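Local coordinates for protein putative transcriptional regulator (Streptomyces coelicolor, PDB 2HXI) that probably acts as a TetR-family transcription factor that binds regulatory DNA through its N-terminal helix-turn-helix domain, at residues R28-T31 with E32-L35; F70-K73 with T74-L77; M136-E139 with V140-L144; Q189-V192 with A193-A197. One frame throughout, in Å; residues are numbered along the deposited sequence.

In the fold
Four local contacts follow one another in series along a chain built of helices and loops; none nests in or crosses another, and each spans one continuous stretch instead of closing a long loop. Contact 1 starts helix 31-43. Contact 2 begins at the last residue of the predicted helix-turn-helix and starts helix 73-88; the two meet where the Phe70 ring packs on Thr31, Ile34 and Leu35, joining helix 31-43 to the start of helix 73-88. Contact 3 lies within helix 131-146, and contact 4 in the loop before helix 203-208, their centres about 43 Å apart. Both touch the second subunit, where contact 4 reaches Glu75, the counterpart of a contact 2 residue.

Contact 1: residues R28-T31 with E32-L35; sequences RWST and EQIL
Ser30 and Gln33 form a capping box at the start of helix 31-43, each side chain taking the backbone N-H of the other. Ser30 OG, turned between its own N and carbonyl carbon (chi1 60°), accepts from Gln33 N at 3.1 Å. In return the Gln33 side chain, extended beyond CG, reaches back to place OE1 2.9 Å from Ser30 N, in the carbonyl plane and on a lone pair, with an almost straight N-H approach of 171°. Ser30 OG also donates to Gln33 OE1 at 3.2 Å, so the amide oxygen is gripped twice. With an alanine in place of Ser30, Gln33 N would probably lose its capping acceptor and the Gln33 amide one of its two bonds. The same amide crosses Trp29 steeply, its plane 76° from the indole, with OE1 at the ring edge 3.7 Å from CE3. Trp29 NE1 is bonded to Leu59 O, linking the cap to the loop after helix 52-58. Ser30 O accepts from Ile34 N at 3.1 Å, and Thr31 O follows with Leu35 N at 2.8 Å. The Thr31 methyl, CG2, points the same way as the Leu35 side chain and lies 3.8 Å from Leu35 CD1.

Contact 2: residues F70-K73 with T74-L77; sequences FRNK and TELL
Asn72 is the N-cap of helix 73-88, and its hydrogen bonds hold the first turn. The side-chain OD1 accepts from Glu75 N at 2.8 Å, met almost head-on along its C=O bond. A chi1 of 52°, which tucks CG between backbone N and carbonyl carbon, brings OD1 to the N-H of Glu75 at the start of the helix. OD1 also lies 3.3 Å from Glu75 CB. The backbone bonds follow: Leu76 N to Asn72 O at 2.9 Å, and Leu77 N to Lys73 O at 2.9 Å. A leucine in place of Asn72 would probably leave Glu75 N without its side-chain acceptor and the first turn less firmly held.

The apolar part is carried by Phe70 and Leu76. Leu76 CA makes an off-centre CH-pi contact, 4.3 Å from the Phe70 ring centroid and 28° from its normal, with Leu76 CG over the same ring. Lys73 runs fully extended beside Leu77, its CE 4.2 Å from Leu77 CD1.

The charged ends of Arg71 and Glu75 are near but not in contact, NH1 to OE1 5.2 Å; their aliphatic carbons touch, and Glu75 OE1 is salt-bridged to Arg78.

Around this turn, Phe70 packs on helix 31-43, Leu76 on Val52 and Leu55 of helix 52-58, and Leu77 on Gln118 and Val122 of helix 117-126, which ties the DNA-binding domain to the helices beyond it.

Contact 3: residues M136-E139 with V140-L144; sequences MMEE and VLQAL
The carboxylate of Glu138 and the amide of Gln142, one turn apart on helix 131-146, lie side by side with their planes 67° apart. They form an i to i+4 side-chain pair in the TetR-like C-terminal domain, on a face that meets the second subunit of the dimer. Gln142 NE2 donates to Glu138 OE2 at 3.0 Å; the oxygen lies 11° from the amide plane, and the N-H meets it nearly along its C-O axis, which helps to set the turn of the amide. The bend of Glu138 at chi2 (64°) folds its carboxylate along the helix toward Gln142, and OE2 also comes 3.5 Å from Gln142 CG.

The carboxylate is also held by the second subunit. Its two oxygens accept from backbone N-H groups in the first turn of helix 203-208 there, OE1 from Leu205 and OE2 from Ala204. The amino end of that helix would probably stabilise a charged carboxylate here. The next acid, Glu139, turns to its own subunit: it is salt-bridged to Arg101 and hydrogen-bonded to Tyr92.

Beneath these groups runs a regular alpha-helical ladder, Val140 N to Met136 O at 3.0 Å being its first rung here. Met136, Met137 and Val140 all pack on Tyr158 of helix 154-173, and Met137 also meets Ile212 of the second subunit. The bent selenomethionine at Met136 places SE 3.7 Å from Val140 CG2.

Contact 4: residues Q189-V192 with A193-A197; sequences QFRV and AVLGA
Arg191 reaches across a chain reversal to grip Leu195 O. Its NH2 donates at 2.9 Å, with the oxygen at the edge of the guanidinium and close to its plane. Seen from the carbonyl, however, the donor stands 55° above the C=O plane instead of on a lone pair. Beside it a water accepts from Arg191 NE at 2.6 Å. The same water lies 2.7 Å from Val192 O and 2.8 Å from Leu195 O, though other acceptors nearby compete for its two protons. The extended side chain, with CG anti to N (chi1 -166°), carries the guanidinium to both.

Behind this shell are two overlapping beta turns. A type I turn from Val192 to Leu195 is closed by Leu195 N donating to Val192 O at 3.2 Å; a type II turn from Val194 to Ala197 is closed by Ala197 N and Val194 O at 2.8 Å. Gly196 takes the positive phi of the latter turn.

The loop, between helices 154-173 and 203-208 of the TetR-like C-terminal domain, joins the two copies: Arg191 N donates to Glu75 and Arg191 O accepts from Arg78 of the second subunit's helix 73-88, and Ala193 O accepts from Arg134 of its helix 131-146.

Contact 1: residues R28-T31 with E32-L35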
# COMPACT_ATOMS: atom_id res chain seq x y z
N ARG B 28 -16.08 -31.50 17.28
CA ARG B 28 -15.10 -30.69 16.58
C ARG B 28 -15.62 -29.40 15.86
O ARG B 28 -16.79 -29.29 15.42
CB ARG B 28 -13.97 -31.51 15.86
CG ARG B 28 -14.23 -32.33 14.58
CD ARG B 28 -12.86 -32.87 14.07
NE ARG B 28 -12.89 -33.47 12.72
CZ ARG B 28 -12.12 -33.13 11.67
NH1 ARG B 28 -12.29 -33.78 10.53
NH2 ARG B 28 -11.18 -32.19 11.73
N TRP B 29 -14.75 -28.40 15.85
CA TRP B 29 -15.12 -27.08 15.37
C TRP B 29 -15.18 -27.08 13.85
O TRP B 29 -14.48 -27.86 13.20
CB TRP B 29 -14.04 -26.11 15.84
CG TRP B 29 -13.82 -26.10 17.30
CD1 TRP B 29 -12.70 -26.51 17.97
CD2 TRP B 29 -14.72 -25.62 18.28
NE1 TRP B 29 -12.86 -26.31 19.33
CE2 TRP B 29 -14.10 -25.76 19.54
CE3 TRP B 29 -16.02 -25.08 18.22
CZ2 TRP B 29 -14.73 -25.37 20.74
CZ3 TRP B 29 -16.64 -24.71 19.41
CH2 TRP B 29 -15.99 -24.85 20.64
N SER B 30 -16.03 -26.25 13.26
CA SER B 30 -15.97 -26.06 11.81
C SER B 30 -14.78 -25.15 11.51
O SER B 30 -14.26 -24.48 12.41
CB SER B 30 -17.23 -25.39 11.31
OG SER B 30 -17.38 -24.10 11.93
N THR B 31 -14.40 -25.09 10.24
CA THR B 31 -13.36 -24.18 9.74
C THR B 31 -13.80 -22.76 10.06
O THR B 31 -13.01 -21.98 10.61
CB THR B 31 -13.15 -24.36 8.22
OG1 THR B 31 -12.83 -25.72 7.95
CG2 THR B 31 -12.00 -23.47 7.68
N GLU B 32 -15.05 -22.45 9.74
CA GLU B 32 -15.63 -21.14 10.10
C GLU B 32 -15.41 -20.72 11.57
O GLU B 32 -14.92 -19.63 11.84
CB GLU B 32 -17.09 -21.02 9.64
CG GLU B 32 -17.28 -20.94 8.10
CD GLU B 32 -17.12 -22.30 7.36
OE1 GLU B 32 -17.03 -23.37 8.02
OE2 GLU B 32 -17.10 -22.28 6.09
N GLN B 33 -15.73 -21.60 12.52
CA GLN B 33 -15.45 -21.36 13.94
C GLN B 33 -13.96 -21.14 14.31
O GLN B 33 -13.61 -20.29 15.14
CB GLN B 33 -16.06 -22.47 14.78
CG GLN B 33 -17.58 -22.43 14.79
CD GLN B 33 -18.13 -23.62 15.45
OE1 GLN B 33 -17.82 -24.76 15.06
NE2 GLN B 33 -18.91 -23.40 16.51
N ILE B 34 -13.10 -21.98 13.74
CA ILE B 34 -11.66 -21.83 13.89
C ILE B 34 -11.21 -20.43 13.41
O ILE B 34 -10.48 -19.72 14.11
CB ILE B 34 -10.92 -22.97 13.12
CG1 ILE B 34 -11.31 -24.36 13.73
CG2 ILE B 34 -9.43 -22.75 13.16
CD1 ILE B 34 -10.83 -25.58 12.83
N LEU B 35 -11.68 -20.04 12.21
CA LEU B 35 -11.27 -18.76 11.60
C LEU B 35 -11.72 -17.56 12.46
O LEU B 35 -10.95 -16.59 12.63
CB LEU B 35 -11.90 -18.68 10.21
CG LEU B 35 -11.31 -19.72 9.28
CD1 LEU B 35 -12.14 -19.71 7.99
CD2 LEU B 35 -9.91 -19.53 9.00

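Contact 2: residues F70-K73 with T74-L77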
# COMPACT_ATOMS: atom_id res chain seq x y z
N PHE B 70 -6.31 -26.38 7.03
CA PHE B 70 -5.56 -25.41 6.23
C PHE B 70 -4.27 -26.01 5.76
O PHE B 70 -3.51 -26.57 6.56
CB PHE B 70 -5.29 -24.14 7.06
CG PHE B 70 -6.54 -23.60 7.70
CD1 PHE B 70 -7.50 -22.96 6.92
CD2 PHE B 70 -6.78 -23.81 9.06
CE1 PHE B 70 -8.67 -22.51 7.50
CE2 PHE B 70 -7.94 -23.37 9.65
CZ PHE B 70 -8.88 -22.71 8.89
N ARG B 71 -4.03 -25.91 4.45
CA ARG B 71 -2.80 -26.42 3.87
C ARG B 71 -1.55 -25.97 4.68
O ARG B 71 -0.61 -26.74 4.83
CB ARG B 71 -2.75 -26.04 2.40
CG ARG B 71 -1.51 -26.42 1.63
CD ARG B 71 -1.69 -25.99 0.18
NE ARG B 71 -2.69 -26.85 -0.49
CZ ARG B 71 -3.58 -26.44 -1.39
NH1 ARG B 71 -3.66 -25.16 -1.76
NH2 ARG B 71 -4.42 -27.33 -1.93
N ASN B 72 -1.58 -24.74 5.23
CA ASN B 72 -0.40 -24.14 5.93
C ASN B 72 -0.77 -22.82 6.64
O ASN B 72 -1.90 -22.34 6.52
CB ASN B 72 0.76 -23.90 4.93
CG ASN B 72 0.33 -23.10 3.69
OD1 ASN B 72 -0.31 -22.06 3.79
ND2 ASN B 72 0.69 -23.61 2.49
N LYS B 73 0.18 -22.20 7.34
CA LYS B 73 -0.12 -20.97 8.03
C LYS B 73 -0.52 -19.77 7.16
O LYS B 73 -1.33 -18.94 7.62
CB LYS B 73 1.03 -20.55 8.93
CG LYS B 73 0.63 -19.45 9.87
CD LYS B 73 1.79 -18.99 10.75
CE LYS B 73 1.39 -17.76 11.54
NZ LYS B 73 2.54 -17.25 12.39
N THR B 74 0.02 -19.64 5.93
CA THR B 74 -0.38 -18.47 5.14
C THR B 74 -1.77 -18.73 4.60
O THR B 74 -2.54 -17.78 4.46
CB THR B 74 0.67 -18.00 4.02
OG1 THR B 74 0.19 -18.35 2.71
CG2 THR B 74 2.06 -18.47 4.27
N GLU B 75 -2.11 -20.01 4.36
CA GLU B 75 -3.47 -20.34 3.91
C GLU B 75 -4.47 -20.11 5.04
O GLU B 75 -5.62 -19.71 4.82
CB GLU B 75 -3.59 -21.78 3.40
CG GLU B 75 -3.16 -22.00 1.94
CD GLU B 75 -3.56 -20.86 1.01
OE1 GLU B 75 -4.76 -20.72 0.65
OE2 GLU B 75 -2.66 -20.09 0.62
N LEU B 76 -4.01 -20.39 6.26
CA LEU B 76 -4.80 -20.12 7.47
C LEU B 76 -5.04 -18.60 7.58
O LEU B 76 -6.16 -18.19 7.70
CB LEU B 76 -4.06 -20.65 8.71
CG LEU B 76 -4.69 -20.50 10.10
CD1 LEU B 76 -3.81 -21.16 11.18
CD2 LEU B 76 -4.83 -19.11 10.48
N LEU B 77 -3.99 -17.80 7.54
CA LEU B 77 -4.10 -16.32 7.60
C LEU B 77 -4.93 -15.73 6.47
O LEU B 77 -5.69 -14.82 6.72
CB LEU B 77 -2.74 -15.63 7.69
CG LEU B 77 -2.00 -15.84 9.02
CD1 LEU B 77 -0.69 -15.07 9.08
CD2 LEU B 77 -2.89 -15.52 10.26

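Contact 3: residues M136-E139 with V140-L144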
# COMPACT_ATOMS: atom_id res chain seq x y z
N MSE B 136 -18.01 -9.09 -1.16
CA MSE B 136 -17.38 -7.79 -1.48
C MSE B 136 -17.28 -7.63 -3.00
O MSE B 136 -17.63 -6.58 -3.55
CB MSE B 136 -16.02 -7.64 -0.74
CG MSE B 136 -15.28 -6.33 -1.16
SE MSE B 136 -14.28 -6.40 -2.80
CE MSE B 136 -12.89 -7.71 -2.33
N MSE B 137 -16.76 -8.68 -3.68
CA MSE B 137 -16.66 -8.66 -5.10
C MSE B 137 -17.97 -8.48 -5.80
O MSE B 137 -18.00 -7.69 -6.75
CB MSE B 137 -15.95 -9.92 -5.58
CG MSE B 137 -14.48 -9.84 -5.18
SE MSE B 137 -13.72 -11.67 -5.53
CE MSE B 137 -13.22 -11.26 -7.28
N GLU B 138 -19.03 -9.16 -5.31
CA GLU B 138 -20.36 -9.08 -5.94
C GLU B 138 -20.80 -7.58 -5.92
O GLU B 138 -21.31 -7.02 -6.91
CB GLU B 138 -21.38 -9.98 -5.22
CG GLU B 138 -22.77 -9.90 -5.86
CD GLU B 138 -22.81 -10.41 -7.31
OE1 GLU B 138 -21.88 -11.11 -7.79
OE2 GLU B 138 -23.82 -10.11 -7.95
N GLU B 139 -20.64 -6.93 -4.78
CA GLU B 139 -21.12 -5.54 -4.71
C GLU B 139 -20.28 -4.61 -5.59
O GLU B 139 -20.84 -3.70 -6.25
CB GLU B 139 -21.15 -5.09 -3.24
CG GLU B 139 -21.47 -3.55 -3.08
CD GLU B 139 -22.87 -3.12 -3.57
OE1 GLU B 139 -23.68 -3.95 -4.07
OE2 GLU B 139 -23.15 -1.89 -3.50
N VAL B 140 -18.96 -4.75 -5.56
CA VAL B 140 -18.12 -3.90 -6.41
C VAL B 140 -18.50 -4.07 -7.90
O VAL B 140 -18.72 -3.12 -8.65
CB VAL B 140 -16.62 -4.16 -6.14
CG1 VAL B 140 -15.78 -3.32 -7.09
CG2 VAL B 140 -16.25 -3.82 -4.66
N LEU B 141 -18.67 -5.33 -8.30
CA LEU B 141 -18.95 -5.61 -9.70
C LEU B 141 -20.37 -5.09 -10.09
O LEU B 141 -20.55 -4.55 -11.18
CB LEU B 141 -18.84 -7.13 -9.93
CG LEU B 141 -17.41 -7.74 -9.88
CD1 LEU B 141 -17.33 -9.29 -9.79
CD2 LEU B 141 -16.55 -7.17 -11.01
N GLN B 142 -21.36 -5.23 -9.20
CA GLN B 142 -22.71 -4.72 -9.48
C GLN B 142 -22.63 -3.19 -9.60
O GLN B 142 -23.23 -2.59 -10.49
CB GLN B 142 -23.70 -5.14 -8.37
CG GLN B 142 -24.06 -6.61 -8.42
CD GLN B 142 -24.99 -6.96 -9.61
OE1 GLN B 142 -25.37 -6.10 -10.41
NE2 GLN B 142 -25.36 -8.23 -9.70
N ALA B 143 -21.91 -2.57 -8.68
CA ALA B 143 -21.69 -1.09 -8.76
C ALA B 143 -21.03 -0.63 -10.07
O ALA B 143 -21.50 0.33 -10.69
CB ALA B 143 -20.93 -0.58 -7.52
N LEU B 144 -20.00 -1.35 -10.49
CA LEU B 144 -19.31 -1.04 -11.76
C LEU B 144 -20.30 -1.24 -12.95
O LEU B 144 -20.33 -0.43 -13.89
CB LEU B 144 -18.09 -1.92 -11.93
CG LEU B 144 -16.92 -1.47 -10.96
CD1 LEU B 144 -15.76 -2.51 -10.94
CD2 LEU B 144 -16.37 0.02 -11.32

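Contact 4: residues Q189-V192 with A193-A197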
# COMPACT_ATOMS: atom_id res chain seq x y z
N GLN B 189 8.17 13.95 15.01
CA GLN B 189 8.76 12.63 15.35
C GLN B 189 10.22 12.45 14.86
O GLN B 189 11.16 12.88 15.53
CB GLN B 189 7.79 11.45 14.99
CG GLN B 189 7.45 11.22 13.50
CD GLN B 189 6.97 9.77 13.22
OE1 GLN B 189 7.15 9.22 12.10
NE2 GLN B 189 6.36 9.13 14.25
N PHE B 190 10.44 11.86 13.69
CA PHE B 190 11.78 11.72 13.15
C PHE B 190 12.20 12.94 12.29
O PHE B 190 11.36 13.81 12.02
CB PHE B 190 11.87 10.41 12.40
CG PHE B 190 11.50 9.24 13.27
CD1 PHE B 190 12.41 8.74 14.20
CD2 PHE B 190 10.23 8.70 13.21
CE1 PHE B 190 12.06 7.69 15.06
CE2 PHE B 190 9.87 7.62 14.05
CZ PHE B 190 10.79 7.11 14.95
N ARG B 191 13.49 13.00 11.90
CA ARG B 191 14.04 14.21 11.27
C ARG B 191 13.42 14.48 9.91
O ARG B 191 13.50 13.65 9.03
CB ARG B 191 15.55 14.11 11.08
CG ARG B 191 16.14 15.50 10.75
CD ARG B 191 17.65 15.46 10.50
NE ARG B 191 18.16 16.68 9.83
CZ ARG B 191 19.15 17.43 10.29
NH1 ARG B 191 19.77 17.10 11.43
NH2 ARG B 191 19.53 18.52 9.62
N VAL B 192 12.82 15.67 9.74
CA VAL B 192 12.17 16.02 8.49
C VAL B 192 13.21 16.44 7.41
O VAL B 192 14.21 17.11 7.74
CB VAL B 192 11.05 17.11 8.68
CG1 VAL B 192 11.61 18.38 9.19
CG2 VAL B 192 10.34 17.37 7.40
N ALA B 193 12.95 16.06 6.14
CA ALA B 193 13.89 16.30 5.02
C ALA B 193 14.35 17.77 4.90
O ALA B 193 15.55 18.05 4.69
CB ALA B 193 13.26 15.83 3.68
N VAL B 194 13.44 18.73 5.05
CA VAL B 194 13.81 20.12 4.80
C VAL B 194 14.83 20.71 5.79
O VAL B 194 15.55 21.68 5.46
CB VAL B 194 12.59 21.06 4.78
CG1 VAL B 194 11.96 21.25 6.22
CG2 VAL B 194 13.03 22.40 4.16
N LEU B 195 14.91 20.10 6.98
CA LEU B 195 15.72 20.68 8.06
C LEU B 195 17.17 20.56 7.65
O LEU B 195 17.70 19.45 7.60
CB LEU B 195 15.46 20.01 9.40
CG LEU B 195 14.11 20.13 10.01
CD1 LEU B 195 14.22 19.33 11.31
CD2 LEU B 195 13.70 21.56 10.27
N GLY B 196 17.79 21.69 7.32
CA GLY B 196 19.18 21.73 6.94
C GLY B 196 19.34 21.89 5.42
O GLY B 196 20.42 22.14 4.94
N ALA B 197 18.25 21.79 4.67
CA ALA B 197 18.28 21.97 3.20
C ALA B 197 18.67 23.36 2.79
O ALA B 197 18.18 24.35 3.35
CB ALA B 197 16.87 21.64 2.61
O HOH W 1 16.85 16.79 7.62